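Alanine racemase (Enterococcus faecalis, PDB 3E5P) belongs to the alanine racemase family, pyridoxal-5'-phosphate-containing proteins with a beta/alpha-barrel N-terminal domain, and has two chains in its assembly. Local coordinates at residues H130-T135 with G165-F170; P199-V204 with G218-Y223; L86-L91 with T105-E110. The protein carries 1 engineered substitution. All coordinates share one frame; numbering follows the deposited sequence.

Contact 1: residues H130-T135 with G165-F170; sequences HLKVDT and GIFTHF. With PLP (pyridoxal-5'-phosphate), chain J.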
loop_
_atom_site.group_PDB
_atom_site.type_symbol
_atom_site.label_atom_id
_atom_site.label_comp_id
_atom_site.label_asym_id
_atom_site.label_seq_id
_atom_site.Cartn_x
_atom_site.Cartn_y
_atom_site.Cartn_z
ATOM N N HIS C 130 -9.403 13.789 -25.659
ATOM C CA HIS C 130 -10.658 13.038 -25.583
ATOM C C HIS C 130 -11.529 13.827 -24.611
ATOM O O HIS C 130 -11.133 14.061 -23.476
ATOM C CB HIS C 130 -10.446 11.614 -25.030
ATOM C CG HIS C 130 -9.753 10.683 -25.978
ATOM N ND1 HIS C 130 -10.133 9.365 -26.135
ATOM C CD2 HIS C 130 -8.688 10.869 -26.798
ATOM C CE1 HIS C 130 -9.335 8.781 -27.011
ATOM N NE2 HIS C 130 -8.449 9.671 -27.429
ATOM N N LEU C 131 -12.702 14.248 -25.052
ATOM C CA LEU C 131 -13.587 15.019 -24.187
ATOM C C LEU C 131 -14.469 14.094 -23.364
ATOM O O LEU C 131 -15.076 13.164 -23.895
ATOM C CB LEU C 131 -14.460 15.953 -25.030
ATOM C CG LEU C 131 -13.698 16.951 -25.910
ATOM C CD1 LEU C 131 -14.681 17.790 -26.736
ATOM C CD2 LEU C 131 -12.841 17.848 -25.029
ATOM N N LYS C 132 -14.532 14.328 -22.060
ATOM C CA LYS C 132 -15.370 13.487 -21.230
ATOM C C LYS C 132 -16.670 14.182 -20.883
ATOM O O LYS C 132 -16.688 15.324 -20.429
ATOM C CB LYS C 132 -14.655 13.086 -19.936
ATOM C CG LYS C 132 -15.421 12.023 -19.135
ATOM C CD LYS C 132 -14.760 11.704 -17.808
ATOM C CE LYS C 132 -15.605 10.729 -17.007
ATOM N NZ LYS C 132 -15.084 10.508 -15.623
ATOM N N VAL C 133 -17.772 13.491 -21.120
ATOM C CA VAL C 133 -19.070 14.042 -20.783
ATOM C C VAL C 133 -19.551 13.235 -19.573
ATOM O O VAL C 133 -19.562 11.999 -19.602
ATOM C CB VAL C 133 -20.034 13.948 -21.995
ATOM C CG1 VAL C 133 -19.722 12.713 -22.811
ATOM C CG2 VAL C 133 -21.464 13.944 -21.524
ATOM N N ASP C 134 -20.112 13.834 -18.576
ATOM C CA ASP C 134 -20.412 13.208 -17.379
ATOM C C ASP C 134 -21.822 13.096 -17.327
ATOM O O ASP C 134 -22.412 14.003 -17.147
ATOM C CB ASP C 134 -19.972 14.177 -16.300
ATOM C CG ASP C 134 -20.625 13.965 -15.028
ATOM O OD1 ASP C 134 -21.456 13.173 -14.959
ATOM O OD2 ASP C 134 -20.286 14.550 -14.039
ATOM N N THR C 135 -22.386 11.990 -17.491
ATOM C CA THR C 135 -23.832 11.758 -17.501
ATOM C C THR C 135 -24.167 10.870 -16.304
ATOM O O THR C 135 -24.977 9.962 -16.444
ATOM C CB THR C 135 -23.704 10.798 -18.725
ATOM O OG1 THR C 135 -22.898 9.672 -18.371
ATOM C CG2 THR C 135 -23.091 11.500 -19.918
ATOM N N GLY C 165 -11.182 11.433 -29.373
ATOM C CA GLY C 165 -12.418 10.822 -28.922
ATOM C C GLY C 165 -13.330 11.648 -28.043
ATOM O O GLY C 165 -13.105 12.831 -27.798
ATOM N N ILE C 166 -14.400 11.002 -27.599
ATOM C CA ILE C 166 -15.381 11.608 -26.718
ATOM C C ILE C 166 -15.905 10.422 -25.932
ATOM O O ILE C 166 -16.305 9.421 -26.513
ATOM C CB ILE C 166 -16.500 12.318 -27.511
ATOM C CG1 ILE C 166 -17.398 13.086 -26.547
ATOM C CG2 ILE C 166 -17.278 11.330 -28.340
ATOM C CD1 ILE C 166 -18.357 14.024 -27.228
ATOM N N PHE C 167 -15.878 10.506 -24.610
ATOM C CA PHE C 167 -16.303 9.364 -23.818
ATOM C C PHE C 167 -16.985 9.703 -22.512
ATOM O O PHE C 167 -16.914 10.832 -22.041
ATOM C CB PHE C 167 -15.081 8.517 -23.510
ATOM C CG PHE C 167 -14.129 9.171 -22.553
ATOM C CD1 PHE C 167 -13.965 8.668 -21.264
ATOM C CD2 PHE C 167 -13.394 10.286 -22.936
ATOM C CE1 PHE C 167 -13.072 9.271 -20.365
ATOM C CE2 PHE C 167 -12.503 10.898 -22.050
ATOM C CZ PHE C 167 -12.340 10.390 -20.764
ATOM N N THR C 168 -17.637 8.701 -21.931
ATOM C CA THR C 168 -18.305 8.836 -20.636
ATOM C C THR C 168 -17.907 7.602 -19.836
ATOM O O THR C 168 -17.193 6.738 -20.352
ATOM C CB THR C 168 -19.846 8.888 -20.764
ATOM O OG1 THR C 168 -20.407 9.319 -19.521
ATOM C CG2 THR C 168 -20.410 7.521 -21.096
ATOM N N HIS C 169 -18.356 7.514 -18.584
ATOM C CA HIS C 169 -18.022 6.365 -17.733
ATOM C C HIS C 169 -19.211 6.026 -16.850
ATOM O O HIS C 169 -19.790 6.920 -16.245
ATOM C CB HIS C 169 -16.815 6.714 -16.866
ATOM C CG HIS C 169 -16.258 5.557 -16.101
ATOM N ND1 HIS C 169 -15.789 4.417 -16.716
ATOM C CD2 HIS C 169 -16.037 5.388 -14.777
ATOM C CE1 HIS C 169 -15.297 3.597 -15.806
ATOM N NE2 HIS C 169 -15.433 4.162 -14.620
ATOM N N PHE C 170 -19.568 4.742 -16.773
ATOM C CA PHE C 170 -20.715 4.285 -15.969
ATOM C C PHE C 170 -20.339 4.004 -14.517
ATOM O O PHE C 170 -19.306 3.399 -14.245
ATOM C CB PHE C 170 -21.327 3.016 -16.575
ATOM C CG PHE C 170 -21.957 3.225 -17.921
ATOM C CD1 PHE C 170 -23.175 3.875 -18.039
ATOM C CD2 PHE C 170 -21.304 2.820 -19.081
ATOM C CE1 PHE C 170 -23.740 4.127 -19.297
ATOM C CE2 PHE C 170 -21.859 3.068 -20.344
ATOM C CZ PHE C 170 -23.079 3.724 -20.449
HETATM N N1 PLP J . -12.562 3.700 -17.256
HETATM C C2 PLP J . -12.176 4.543 -16.290
HETATM C C2A PLP J . -12.539 5.958 -16.500
HETATM C C3 PLP J . -11.467 4.103 -15.180
HETATM O O3 PLP J . -11.507 4.871 -14.090
HETATM C C4 PLP J . -11.102 2.761 -14.996
HETATM C C4A PLP J . -9.694 2.448 -14.474
HETATM O O4A PLP J . -9.041 2.863 -13.515
HETATM C C5 PLP J . -11.581 1.908 -16.008
HETATM C C6 PLP J . -12.257 2.400 -17.115
HETATM C C5A PLP J . -11.653 0.427 -15.891
HETATM O O4P PLP J . -12.839 -0.024 -15.349
HETATM P P PLP J . -12.786 -1.438 -14.736
HETATM O O1P PLP J . -12.877 -2.353 -15.811
HETATM O O2P PLP J . -13.934 -1.815 -13.978
HETATM O O3P PLP J . -11.558 -1.578 -13.982
HETATM O O HOH W 1 -20.350 10.209 -15.735
#

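Contact 2: residues P199-V204 with G218-Y223; sequences PRYVHV and GNMIRY. With PLP (pyridoxal-5'-phosphate), chain J.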
loop_
_atom_site.group_PDB
_atom_site.type_symbol
_atom_site.label_atom_id
_atom_site.label_comp_id
_atom_site.label_asym_id
_atom_site.label_seq_id
_atom_site.Cartn_x
_atom_site.Cartn_y
_atom_site.Cartn_z
ATOM N N PRO C 199 -15.483 11.620 -33.468
ATOM C CA PRO C 199 -14.049 11.320 -33.519
ATOM C C PRO C 199 -13.848 9.856 -33.887
ATOM O O PRO C 199 -14.808 9.163 -34.201
ATOM C CB PRO C 199 -13.590 11.632 -32.099
ATOM C CG PRO C 199 -14.779 11.217 -31.281
ATOM C CD PRO C 199 -15.931 11.798 -32.072
ATOM N N ARG C 200 -12.610 9.381 -33.846
ATOM C CA ARG C 200 -12.335 7.992 -34.193
ATOM C C ARG C 200 -12.619 7.049 -33.037
ATOM O O ARG C 200 -12.849 5.857 -33.250
ATOM C CB ARG C 200 -10.876 7.819 -34.598
ATOM C CG ARG C 200 -9.927 7.970 -33.439
ATOM C CD ARG C 200 -8.527 7.518 -33.801
ATOM N NE ARG C 200 -8.499 6.129 -34.241
ATOM C CZ ARG C 200 -7.398 5.382 -34.283
ATOM N NH1 ARG C 200 -6.230 5.891 -33.905
ATOM N NH2 ARG C 200 -7.465 4.122 -34.694
ATOM N N TYR C 201 -12.579 7.586 -31.817
ATOM C CA TYR C 201 -12.806 6.801 -30.603
ATOM C C TYR C 201 -13.986 7.265 -29.773
ATOM O O TYR C 201 -13.920 8.299 -29.112
ATOM C CB TYR C 201 -11.564 6.828 -29.712
ATOM C CG TYR C 201 -10.393 6.034 -30.230
ATOM C CD1 TYR C 201 -9.106 6.571 -30.227
ATOM C CD2 TYR C 201 -10.564 4.745 -30.716
ATOM C CE1 TYR C 201 -8.025 5.839 -30.694
ATOM C CE2 TYR C 201 -9.497 4.009 -31.186
ATOM C CZ TYR C 201 -8.231 4.557 -31.173
ATOM O OH TYR C 201 -7.174 3.812 -31.640
ATOM N N VAL C 202 -15.067 6.496 -29.811
ATOM C CA VAL C 202 -16.253 6.802 -29.025
ATOM C C VAL C 202 -16.391 5.641 -28.045
ATOM O O VAL C 202 -16.846 4.545 -28.407
ATOM C CB VAL C 202 -17.497 6.912 -29.918
ATOM C CG1 VAL C 202 -18.750 7.022 -29.053
ATOM C CG2 VAL C 202 -17.373 8.135 -30.803
ATOM N N HIS C 203 -15.983 5.890 -26.801
ATOM C CA HIS C 203 -15.987 4.858 -25.765
ATOM C C HIS C 203 -16.805 5.129 -24.507
ATOM O O HIS C 203 -16.901 6.266 -24.043
ATOM C CB HIS C 203 -14.541 4.542 -25.366
ATOM C CG HIS C 203 -13.667 5.749 -25.212
ATOM N ND1 HIS C 203 -12.985 6.031 -24.047
ATOM C CD2 HIS C 203 -13.305 6.710 -26.100
ATOM C CE1 HIS C 203 -12.238 7.109 -24.225
ATOM N NE2 HIS C 203 -12.412 7.540 -25.462
ATOM N N VAL C 204 -17.382 4.075 -23.942
ATOM C CA VAL C 204 -18.169 4.231 -22.734
ATOM C C VAL C 204 -18.074 3.019 -21.813
ATOM O O VAL C 204 -18.439 3.094 -20.645
ATOM C CB VAL C 204 -19.660 4.460 -23.074
ATOM C CG1 VAL C 204 -19.808 5.654 -24.006
ATOM C CG2 VAL C 204 -20.252 3.212 -23.722
ATOM N N GLY C 218 -20.706 2.712 -29.295
ATOM C CA GLY C 218 -19.283 2.860 -29.062
ATOM C C GLY C 218 -18.445 1.941 -29.919
ATOM O O GLY C 218 -18.922 0.903 -30.362
ATOM N N ASN C 219 -17.190 2.313 -30.147
ATOM C CA ASN C 219 -16.300 1.495 -30.958
ATOM C C ASN C 219 -14.989 1.167 -30.260
ATOM O O ASN C 219 -14.093 0.603 -30.869
ATOM C CB ASN C 219 -16.011 2.187 -32.292
ATOM C CG ASN C 219 -15.295 3.520 -32.127
ATOM O OD1 ASN C 219 -15.056 3.988 -31.012
ATOM N ND2 ASN C 219 -14.947 4.138 -33.249
ATOM N N MET C 220 -14.880 1.508 -28.980
ATOM C CA MET C 220 -13.663 1.229 -28.217
ATOM C C MET C 220 -13.982 0.983 -26.745
ATOM O O MET C 220 -14.685 1.779 -26.128
ATOM C CB MET C 220 -12.688 2.406 -28.334
ATOM C CG MET C 220 -11.332 2.170 -27.676
ATOM S SD MET C 220 -11.040 3.202 -26.219
ATOM C CE MET C 220 -11.729 2.197 -25.018
ATOM N N ILE C 221 -13.477 -0.104 -26.169
ATOM C CA ILE C 221 -13.759 -0.359 -24.757
ATOM C C ILE C 221 -12.521 -0.290 -23.866
ATOM O O ILE C 221 -11.427 -0.726 -24.256
ATOM C CB ILE C 221 -14.443 -1.714 -24.546
ATOM C CG1 ILE C 221 -13.430 -2.844 -24.715
ATOM C CG2 ILE C 221 -15.614 -1.848 -25.524
ATOM C CD1 ILE C 221 -13.921 -4.181 -24.202
ATOM N N ARG C 222 -12.692 0.300 -22.681
ATOM C CA ARG C 222 -11.601 0.437 -21.725
ATOM C C ARG C 222 -11.707 -0.756 -20.785
ATOM O O ARG C 222 -12.477 -0.735 -19.820
ATOM C CB ARG C 222 -11.723 1.752 -20.936
ATOM C CG ARG C 222 -11.860 3.026 -21.796
ATOM C CD ARG C 222 -12.025 4.295 -20.943
ATOM N NE ARG C 222 -13.236 4.263 -20.129
ATOM C CZ ARG C 222 -14.436 4.652 -20.548
ATOM N NH1 ARG C 222 -14.593 5.120 -21.786
ATOM N NH2 ARG C 222 -15.485 4.562 -19.734
ATOM N N TYR C 223 -10.919 -1.790 -21.080
ATOM C CA TYR C 223 -10.908 -3.034 -20.320
ATOM C C TYR C 223 -9.944 -3.012 -19.142
ATOM O O TYR C 223 -8.723 -2.928 -19.312
ATOM C CB TYR C 223 -10.542 -4.191 -21.244
ATOM C CG TYR C 223 -11.302 -5.468 -20.974
ATOM C CD1 TYR C 223 -10.681 -6.706 -21.090
ATOM C CD2 TYR C 223 -12.651 -5.439 -20.619
ATOM C CE1 TYR C 223 -11.381 -7.880 -20.852
ATOM C CE2 TYR C 223 -13.356 -6.612 -20.388
ATOM C CZ TYR C 223 -12.712 -7.821 -20.501
ATOM O OH TYR C 223 -13.401 -8.984 -20.246
HETATM N N1 PLP J . -12.562 3.700 -17.256
HETATM C C2 PLP J . -12.176 4.543 -16.290
HETATM C C2A PLP J . -12.539 5.958 -16.500
HETATM C C3 PLP J . -11.467 4.103 -15.180
HETATM O O3 PLP J . -11.507 4.871 -14.090
HETATM C C4 PLP J . -11.102 2.761 -14.996
HETATM C C4A PLP J . -9.694 2.448 -14.474
HETATM O O4A PLP J . -9.041 2.863 -13.515
HETATM C C5 PLP J . -11.581 1.908 -16.008
HETATM C C6 PLP J . -12.257 2.400 -17.115
HETATM C C5A PLP J . -11.653 0.427 -15.891
HETATM O O4P PLP J . -12.839 -0.024 -15.349
HETATM P P PLP J . -12.786 -1.438 -14.736
HETATM O O1P PLP J . -12.877 -2.353 -15.811
HETATM O O2P PLP J . -13.934 -1.815 -13.978
HETATM O O3P PLP J . -11.558 -1.578 -13.982
#

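Contact 3: residues L86-L91 with T105-E110; sequences LSVVDL and TVATQE. With PLP (pyridoxal-5'-phosphate), chain J.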
loop_
_atom_site.group_PDB
_atom_site.type_symbol
_atom_site.label_atom_id
_atom_site.label_comp_id
_atom_site.label_asym_id
_atom_site.label_seq_id
_atom_site.Cartn_x
_atom_site.Cartn_y
_atom_site.Cartn_z
ATOM N N LEU C 86 -6.469 8.906 -18.267
ATOM C CA LEU C 86 -7.866 9.028 -17.872
ATOM C C LEU C 86 -8.330 10.238 -17.054
ATOM O O LEU C 86 -9.531 10.426 -16.882
ATOM C CB LEU C 86 -8.305 7.735 -17.184
ATOM C CG LEU C 86 -8.325 6.536 -18.138
ATOM C CD1 LEU C 86 -8.768 5.294 -17.398
ATOM C CD2 LEU C 86 -9.269 6.816 -19.296
ATOM N N SER C 87 -7.418 11.066 -16.555
ATOM C CA SER C 87 -7.865 12.231 -15.789
ATOM C C SER C 87 -7.237 13.574 -16.194
ATOM O O SER C 87 -6.376 13.643 -17.077
ATOM C CB SER C 87 -7.662 12.008 -14.288
ATOM O OG SER C 87 -8.473 12.915 -13.545
ATOM N N VAL C 88 -7.685 14.639 -15.533
ATOM C CA VAL C 88 -7.210 15.993 -15.812
ATOM C C VAL C 88 -5.715 16.186 -15.579
ATOM O O VAL C 88 -5.175 15.826 -14.536
ATOM C CB VAL C 88 -7.991 17.019 -14.977
ATOM C CG1 VAL C 88 -7.362 18.392 -15.099
ATOM C CG2 VAL C 88 -9.421 17.059 -15.452
ATOM N N VAL C 89 -5.052 16.758 -16.572
ATOM C CA VAL C 89 -3.623 17.004 -16.498
ATOM C C VAL C 89 -3.357 18.486 -16.246
ATOM O O VAL C 89 -4.072 19.352 -16.746
ATOM C CB VAL C 89 -2.931 16.559 -17.807
ATOM C CG1 VAL C 89 -1.510 17.101 -17.879
ATOM C CG2 VAL C 89 -2.921 15.038 -17.877
ATOM N N ASP C 90 -2.326 18.766 -15.458
ATOM C CA ASP C 90 -1.962 20.136 -15.136
ATOM C C ASP C 90 -1.410 20.836 -16.376
ATOM O O ASP C 90 -0.605 20.260 -17.112
ATOM C CB ASP C 90 -0.914 20.142 -14.028
ATOM C CG ASP C 90 -0.708 21.518 -13.437
ATOM O OD1 ASP C 90 -0.210 22.416 -14.158
ATOM O OD2 ASP C 90 -1.055 21.703 -12.248
ATOM N N LEU C 91 -1.848 22.073 -16.603
ATOM C CA LEU C 91 -1.392 22.848 -17.749
ATOM C C LEU C 91 0.119 22.942 -17.799
ATOM O O LEU C 91 0.712 22.916 -18.875
ATOM C CB LEU C 91 -1.993 24.249 -17.721
ATOM C CG LEU C 91 -3.484 24.258 -18.068
ATOM C CD1 LEU C 91 -4.063 25.631 -17.816
ATOM C CD2 LEU C 91 -3.684 23.849 -19.520
ATOM N N THR C 105 -7.603 13.558 -21.459
ATOM C CA THR C 105 -9.035 13.759 -21.400
ATOM C C THR C 105 -9.232 15.212 -20.999
ATOM O O THR C 105 -8.439 15.768 -20.239
ATOM C CB THR C 105 -9.725 12.813 -20.377
ATOM O OG1 THR C 105 -9.775 13.426 -19.089
ATOM C CG2 THR C 105 -8.959 11.526 -20.256
ATOM N N VAL C 106 -10.275 15.831 -21.537
ATOM C CA VAL C 106 -10.581 17.219 -21.237
ATOM C C VAL C 106 -11.965 17.263 -20.609
ATOM O O VAL C 106 -12.876 16.558 -21.051
ATOM C CB VAL C 106 -10.567 18.084 -22.516
ATOM C CG1 VAL C 106 -10.918 19.520 -22.177
ATOM C CG2 VAL C 106 -9.197 18.009 -23.173
ATOM N N ALA C 107 -12.121 18.099 -19.585
ATOM C CA ALA C 107 -13.397 18.210 -18.891
ATOM C C ALA C 107 -13.965 19.622 -18.836
ATOM O O ALA C 107 -15.084 19.820 -18.362
ATOM C CB ALA C 107 -13.252 17.668 -17.491
ATOM N N THR C 108 -13.196 20.600 -19.309
ATOM C CA THR C 108 -13.634 21.993 -19.302
ATOM C C THR C 108 -13.062 22.765 -20.487
ATOM O O THR C 108 -12.015 22.406 -21.012
ATOM C CB THR C 108 -13.173 22.714 -18.022
ATOM O OG1 THR C 108 -11.748 22.892 -18.051
ATOM C CG2 THR C 108 -13.558 21.913 -16.790
ATOM N N GLN C 109 -13.748 23.821 -20.914
ATOM C CA GLN C 109 -13.248 24.630 -22.019
ATOM C C GLN C 109 -12.125 25.482 -21.448
ATOM O O GLN C 109 -11.180 25.833 -22.144
ATOM C CB GLN C 109 -14.342 25.539 -22.581
ATOM C CG GLN C 109 -15.742 25.094 -22.241
ATOM C CD GLN C 109 -16.118 25.443 -20.814
ATOM O OE1 GLN C 109 -16.275 26.616 -20.473
ATOM N NE2 GLN C 109 -16.256 24.425 -19.969
ATOM N N GLU C 110 -12.227 25.803 -20.166
ATOM C CA GLU C 110 -11.210 26.608 -19.503
ATOM C C GLU C 110 -9.822 26.033 -19.773
ATOM O O GLU C 110 -8.896 26.755 -20.153
ATOM C CB GLU C 110 -11.462 26.646 -17.989
ATOM C CG GLU C 110 -12.794 27.269 -17.566
ATOM C CD GLU C 110 -13.972 26.285 -17.584
ATOM O OE1 GLU C 110 -13.889 25.227 -16.920
ATOM O OE2 GLU C 110 -14.995 26.577 -18.242
HETATM N N1 PLP J . -12.562 3.700 -17.256
HETATM C C2 PLP J . -12.176 4.543 -16.290
HETATM C C2A PLP J . -12.539 5.958 -16.500
HETATM C C3 PLP J . -11.467 4.103 -15.180
HETATM O O3 PLP J . -11.507 4.871 -14.090
HETATM C C4 PLP J . -11.102 2.761 -14.996
HETATM C C4A PLP J . -9.694 2.448 -14.474
HETATM O O4A PLP J . -9.041 2.863 -13.515
HETATM C C5 PLP J . -11.581 1.908 -16.008
HETATM C C6 PLP J . -12.257 2.400 -17.115
HETATM C C5A PLP J . -11.653 0.427 -15.891
HETATM O O4P PLP J . -12.839 -0.024 -15.349
HETATM P P PLP J . -12.786 -1.438 -14.736
HETATM O O1P PLP J . -12.877 -2.353 -15.811
HETATM O O2P PLP J . -13.934 -1.815 -13.978
HETATM O O3P PLP J . -11.558 -1.578 -13.982
#

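Contact 1: residues H130-T135 with G165-F170
Thr168 OG1 takes part in two hydrogen bonds across this contact. Thr168 OG1 donates to Val133 O at 2.8 Å, with the donor nearly in line with the carbonyl. It also accepts from Thr135 OG1, again with 2.8 Å between OG1 and Thr168 OG1. Thr168 OG1 stands trans to the backbone N (chi1 -167°), which brings the hydroxyl to both partners. Thr135 OG1 has a further weak hydrogen bond to Gln184.

Residues 130-132 and 165-167 pair in parallel. Leu131 N donates to Gly165 O, Phe167 N to Leu131 O, and Val133 N to Phe167 O. Lys132 CB lies over one face of the Phe167 ring, 4.0 Å from its centroid and offset toward the rim. The extended Lys132 chain then passes the Phe167 CE1 side. His130 lays its ring on the Gly165 backbone, with Gly165 N 3.6 Å above the ring centre. The ring is held at both nitrogens, NE2 by Glu164 and ND1 by His203. On the other face Ile166 CG1 packs loosely against Leu131 CB, at 4.4 Å.

His169 turns a ring face to pyridoxal-5'-phosphate, and its CE1 is 3.1 Å from PLP N1. Its NE2 bonds Tyr267 of the second subunit, and its ND1 bonds Arg222. This is parallel strand pairing in the beta-alpha-beta unit with helix 146-156, part of a beta/alpha barrel with the cofactor beyond its C-terminal strand ends.

Contact 2: residues P199-V204 with G218-Y223
Asn219 and Val202 link strand 201-205 to the residue just before strand 220-223, the seventh and eighth strands of the beta/alpha barrel. Asn219 N donates to Val202 O at 2.9 Å. The side-chain OD1 of Asn219 accepts from Val202 N at 2.8 Å, in a fairly straight bond. The amide ND2 of Asn219 reaches back to Arg200 O at 2.7 Å, approaching from above that carbonyl plane. Asn219 CG sits between its own N and carbonyl carbon (chi1 62°), which turns the amide back along the 199-204 segment. Both OD1 and ND2 thus have backbone partners, where strand 201-204 is only weakly bonded.

Met220 and His203 run side by side and point the same way. Met220 SD lies 3.8 Å above the His203 ring plane, offset toward its rim. The sulfur also makes a Met-aromatic contact with the Tyr201 ring, oblique to it, and Met220 CB packs against Tyr201 CD2.

Arg222 crosses His203 at about a right angle, with the ring and guanidinium planes 60° apart. Arg222 NH1 donates to His203 ND1 at 2.9 Å and makes a weak bond to His203 O. His130 holds the other nitrogen of the His203 ring. Arg222 NH2 bonds Thr168 O. Arg222 NE donates to PLP N1 at 3.0 Å, with an N-H...N angle of 162°, so all three guanidinium nitrogens have partners. The use of NE as donor to the cofactor is consistent with an unprotonated pyridine nitrogen. PLP N1 lies at the edge of the Arg222 guanidinium, in its plane.

Contact 3: residues L86-L91 with T105-E110
Thr105 meets the backbone of Leu86 and Ser87 by van der Waals contact. There is no hydrogen bond between the two segments. The methyl CG2 of Thr105 presses on the carbonyl group of Leu86, 3.5 Å from Leu86 C. The hydroxyl lies beside the next peptide, with Thr105 OG1 3.9 Å from Ser87 C. With OG1 between its own N and carbonyl carbon (chi1 90°), Thr105 turns both branches onto the 86-87 backbone. The other touch is apolar and looser: Val88 CG2 is 4.4 Å from Ala107 CB.

Ligand packing comes from Leu86. Its CD1 lies over one face of the pyridine ring, offset toward C2 and C3, 3.7 Å from PLP C2.

Polar bonds go elsewhere. Ser87 OG bonds Gln316 of the second subunit. Thr108 N-caps the helix through OG1 to Trp111 N, and Val89 O accepts from the Trp111 indole.

The 86-91 segment is the loop between strand 83-85 and helix 94-99. It passes over the end of the neighbouring barrel strand 103-106 and the turn into helix 109-116. Leu91 packs on that helix, and Val106 pairs with strand 127-132.

How the contacts relate
Along the chain contact 3 comes first, then contact 1, then contact 2, with none overlapping. All three belong to the N-terminal barrel. Contacts 1 and 2 have centres about 10 Å apart and are joined where strands 161-167 and 201-205 lie next to each other. Contacts 1 and 3, with centres about 12 Å apart, meet through strands 103-106 and 127-132. Contacts 2 and 3 have centres about 18 Å apart. All three reach pyridoxal-5'-phosphate: 165-170 and 86-91 from opposite faces of its ring, and 218-223 at its nitrogen. Contacts 1 and 3 also touch the second subunit, so the cofactor site lies near the dimer interface.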